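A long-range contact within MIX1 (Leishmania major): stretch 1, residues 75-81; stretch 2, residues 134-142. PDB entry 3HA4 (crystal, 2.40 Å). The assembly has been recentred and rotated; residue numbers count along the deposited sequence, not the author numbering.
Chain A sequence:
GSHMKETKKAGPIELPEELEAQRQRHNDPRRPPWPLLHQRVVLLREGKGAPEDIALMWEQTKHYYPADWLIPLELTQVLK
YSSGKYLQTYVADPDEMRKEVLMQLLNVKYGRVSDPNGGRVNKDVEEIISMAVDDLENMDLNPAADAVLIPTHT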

# COMPACT_ATOMS: atom_id res chain seq x y z
N LEU A 75 -1.72 2.92 6.04
CA LEU A 75 -1.90 3.75 7.22
C LEU A 75 -0.57 4.11 7.90
O LEU A 75 -0.40 5.24 8.40
CB LEU A 75 -2.83 3.06 8.22
CG LEU A 75 -4.31 3.43 8.23
CD1 LEU A 75 -4.68 4.37 7.11
CD2 LEU A 75 -5.14 2.18 8.19
N THR A 76 0.37 3.17 7.93
CA THR A 76 1.68 3.45 8.49
C THR A 76 2.34 4.61 7.76
O THR A 76 2.91 5.51 8.39
CB THR A 76 2.62 2.23 8.44
OG1 THR A 76 2.07 1.18 9.23
CG2 THR A 76 3.98 2.59 8.99
N GLN A 77 2.28 4.60 6.43
CA GLN A 77 2.76 5.74 5.64
C GLN A 77 2.01 7.03 5.99
O GLN A 77 2.62 8.10 6.07
CB GLN A 77 2.68 5.48 4.12
CG GLN A 77 3.25 4.15 3.66
CD GLN A 77 4.51 3.73 4.42
OE1 GLN A 77 5.43 4.53 4.63
NE2 GLN A 77 4.55 2.48 4.84
N VAL A 78 0.70 6.94 6.20
CA VAL A 78 -0.06 8.10 6.69
C VAL A 78 0.49 8.59 8.04
O VAL A 78 0.78 9.77 8.19
CB VAL A 78 -1.59 7.86 6.75
CG1 VAL A 78 -2.30 9.04 7.38
CG2 VAL A 78 -2.15 7.60 5.36
N LEU A 79 0.68 7.69 9.00
CA LEU A 79 1.26 8.08 10.29
C LEU A 79 2.71 8.57 10.16
O LEU A 79 3.11 9.54 10.81
CB LEU A 79 1.17 6.93 11.29
CG LEU A 79 -0.24 6.41 11.51
CD1 LEU A 79 -0.24 5.18 12.42
CD2 LEU A 79 -1.08 7.53 12.08
N LYS A 80 3.49 7.90 9.33
CA LYS A 80 4.87 8.31 9.04
C LYS A 80 5.00 9.73 8.50
O LYS A 80 5.68 10.59 9.07
CB LYS A 80 5.46 7.34 8.02
CG LYS A 80 6.97 7.22 8.01
CD LYS A 80 7.37 5.91 7.32
CE LYS A 80 8.83 5.88 6.96
NZ LYS A 80 9.14 4.62 6.22
N TYR A 81 4.33 9.99 7.38
CA TYR A 81 4.59 11.21 6.62
C TYR A 81 3.65 12.38 6.88
O TYR A 81 3.93 13.49 6.44
CB TYR A 81 4.66 10.90 5.13
CG TYR A 81 5.75 9.90 4.83
CD1 TYR A 81 7.07 10.19 5.13
CD2 TYR A 81 5.45 8.66 4.27
CE1 TYR A 81 8.07 9.28 4.87
CE2 TYR A 81 6.45 7.74 4.00
CZ TYR A 81 7.76 8.06 4.30
OH TYR A 81 8.76 7.17 4.05
N ASP A 134 8.93 -1.80 12.41
CA ASP A 134 10.03 -0.93 12.87
C ASP A 134 9.61 0.52 12.84
O ASP A 134 9.80 1.26 13.81
CB ASP A 134 11.27 -1.08 11.98
CG ASP A 134 12.12 -2.26 12.34
OD1 ASP A 134 11.78 -3.01 13.29
OD2 ASP A 134 13.16 -2.44 11.66
N ASP A 135 9.07 0.94 11.70
CA ASP A 135 8.62 2.31 11.53
C ASP A 135 7.68 2.68 12.67
O ASP A 135 7.87 3.69 13.35
CB ASP A 135 7.96 2.51 10.17
CG ASP A 135 8.96 2.62 9.05
OD1 ASP A 135 10.13 2.94 9.36
OD2 ASP A 135 8.60 2.39 7.88
N LEU A 136 6.69 1.83 12.91
CA LEU A 136 5.73 2.09 13.96
C LEU A 136 6.43 2.14 15.30
O LEU A 136 6.31 3.11 16.04
CB LEU A 136 4.60 1.06 13.94
CG LEU A 136 3.73 1.18 12.69
CD1 LEU A 136 2.85 -0.07 12.44
CD2 LEU A 136 2.88 2.47 12.78
N GLU A 137 7.16 1.11 15.63
CA GLU A 137 7.91 1.08 16.85
C GLU A 137 8.77 2.32 17.07
O GLU A 137 8.88 2.81 18.16
CB GLU A 137 8.75 -0.19 16.91
CG GLU A 137 8.00 -1.49 17.06
CD GLU A 137 7.60 -1.74 18.44
OE1 GLU A 137 7.80 -0.85 19.24
OE2 GLU A 137 7.07 -2.79 18.75
N ASN A 138 9.35 2.85 16.00
CA ASN A 138 10.23 4.01 16.10
C ASN A 138 9.49 5.35 16.22
O ASN A 138 10.10 6.40 16.40
CB ASN A 138 11.23 4.03 14.94
CG ASN A 138 12.46 3.19 15.22
OD1 ASN A 138 13.00 3.23 16.32
ND2 ASN A 138 12.91 2.44 14.22
N MET A 139 8.18 5.27 16.17
CA MET A 139 7.34 6.44 16.05
C MET A 139 6.75 6.79 17.41
O MET A 139 6.33 5.89 18.16
CB MET A 139 6.22 6.13 15.06
CG MET A 139 5.60 7.29 14.35
SD MET A 139 4.36 6.70 13.17
CE MET A 139 5.38 5.89 11.93
N ASP A 140 6.73 8.08 17.74
CA ASP A 140 5.93 8.59 18.85
C ASP A 140 5.11 9.80 18.37
O ASP A 140 5.66 10.80 17.90
CB ASP A 140 6.79 8.96 20.07
CG ASP A 140 5.95 9.27 21.31
OD1 ASP A 140 4.72 9.47 21.18
OD2 ASP A 140 6.52 9.32 22.42
N LEU A 141 3.79 9.67 18.49
CA LEU A 141 2.86 10.63 17.91
C LEU A 141 2.11 11.39 18.99
O LEU A 141 1.11 12.06 18.71
CB LEU A 141 1.88 9.90 16.99
CG LEU A 141 2.53 9.06 15.89
CD1 LEU A 141 1.51 8.18 15.20
CD2 LEU A 141 3.25 9.94 14.88
N ASN A 142 2.58 11.28 20.23
CA ASN A 142 2.05 12.11 21.29
C ASN A 142 2.53 13.55 21.07
O ASN A 142 3.63 13.77 20.55
CB ASN A 142 2.49 11.59 22.66
CG ASN A 142 1.79 10.29 23.05
OD1 ASN A 142 0.56 10.24 23.21
ND2 ASN A 142 2.57 9.22 23.22
O HOH W 1 6.92 1.06 6.15

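Residues 75-81 are helical throughout. Their backbone hydrogen bonds run from i+4 to i: Leu79 N to Leu75 O is 2.7 Å, and Lys80 N to Thr76 O is 2.6 Å. The second stretch is helical at its start, residues 134-137, and continues as loop or turn. Met139 N donates a hydrogen bond to Leu136 O at 2.9 Å, an i+3 to i bond. The backbones stay well apart, with Thr76 CA and Leu136 CA 6.9 Å from each other and Leu79 CA and Leu141 CA at 8.2 Å. Side chains therefore make most of the contact, which buries 354 Å² in total.

Leu79 is the apolar centre. Its CB points toward the second stretch, and its side chain meets three partners. Leu79 CD1 lies 4.1 Å from Leu136 CD2, Leu79 CB lies 3.7 Å from Met139 SD, and Leu79 CD2 lies 4.1 Å from Leu141 CD1. The branched end of Leu79 packs on both leucines, with CD1 near Leu136 and both methyls within reach of Leu141. Met139, unbranched and flexible, reaches in with chi1 and chi2 both t, then turns at chi3 (m). Met139 CE comes to rest 3.8 Å from Lys80 N and 4.3 Å from Thr76 O, against the helix backbone.

Thr76 is buried one turn before Lys80. It is small enough to sit close to the other helix: Thr76 CG2 is 4.2 Å from Asp135 CB, and Thr76 OG1 is 3.5 Å from Leu136 CD1. Its hydroxyl is hydrogen-bonded elsewhere in the structure.

The polar link joins Lys80 and Asp135, both partly exposed. Lys80 CB points sideways, but the all-t chain carries its amine to Asp135. Lys80 NZ donates to Asp135 OD2 at 2.8 Å, forming a salt bridge. The same carboxylate oxygen, Asp135 OD2, accepts from water 1 at 2.8 Å. That water accepts from Gln77 NE2 at 3.1 Å, giving a second, indirect link.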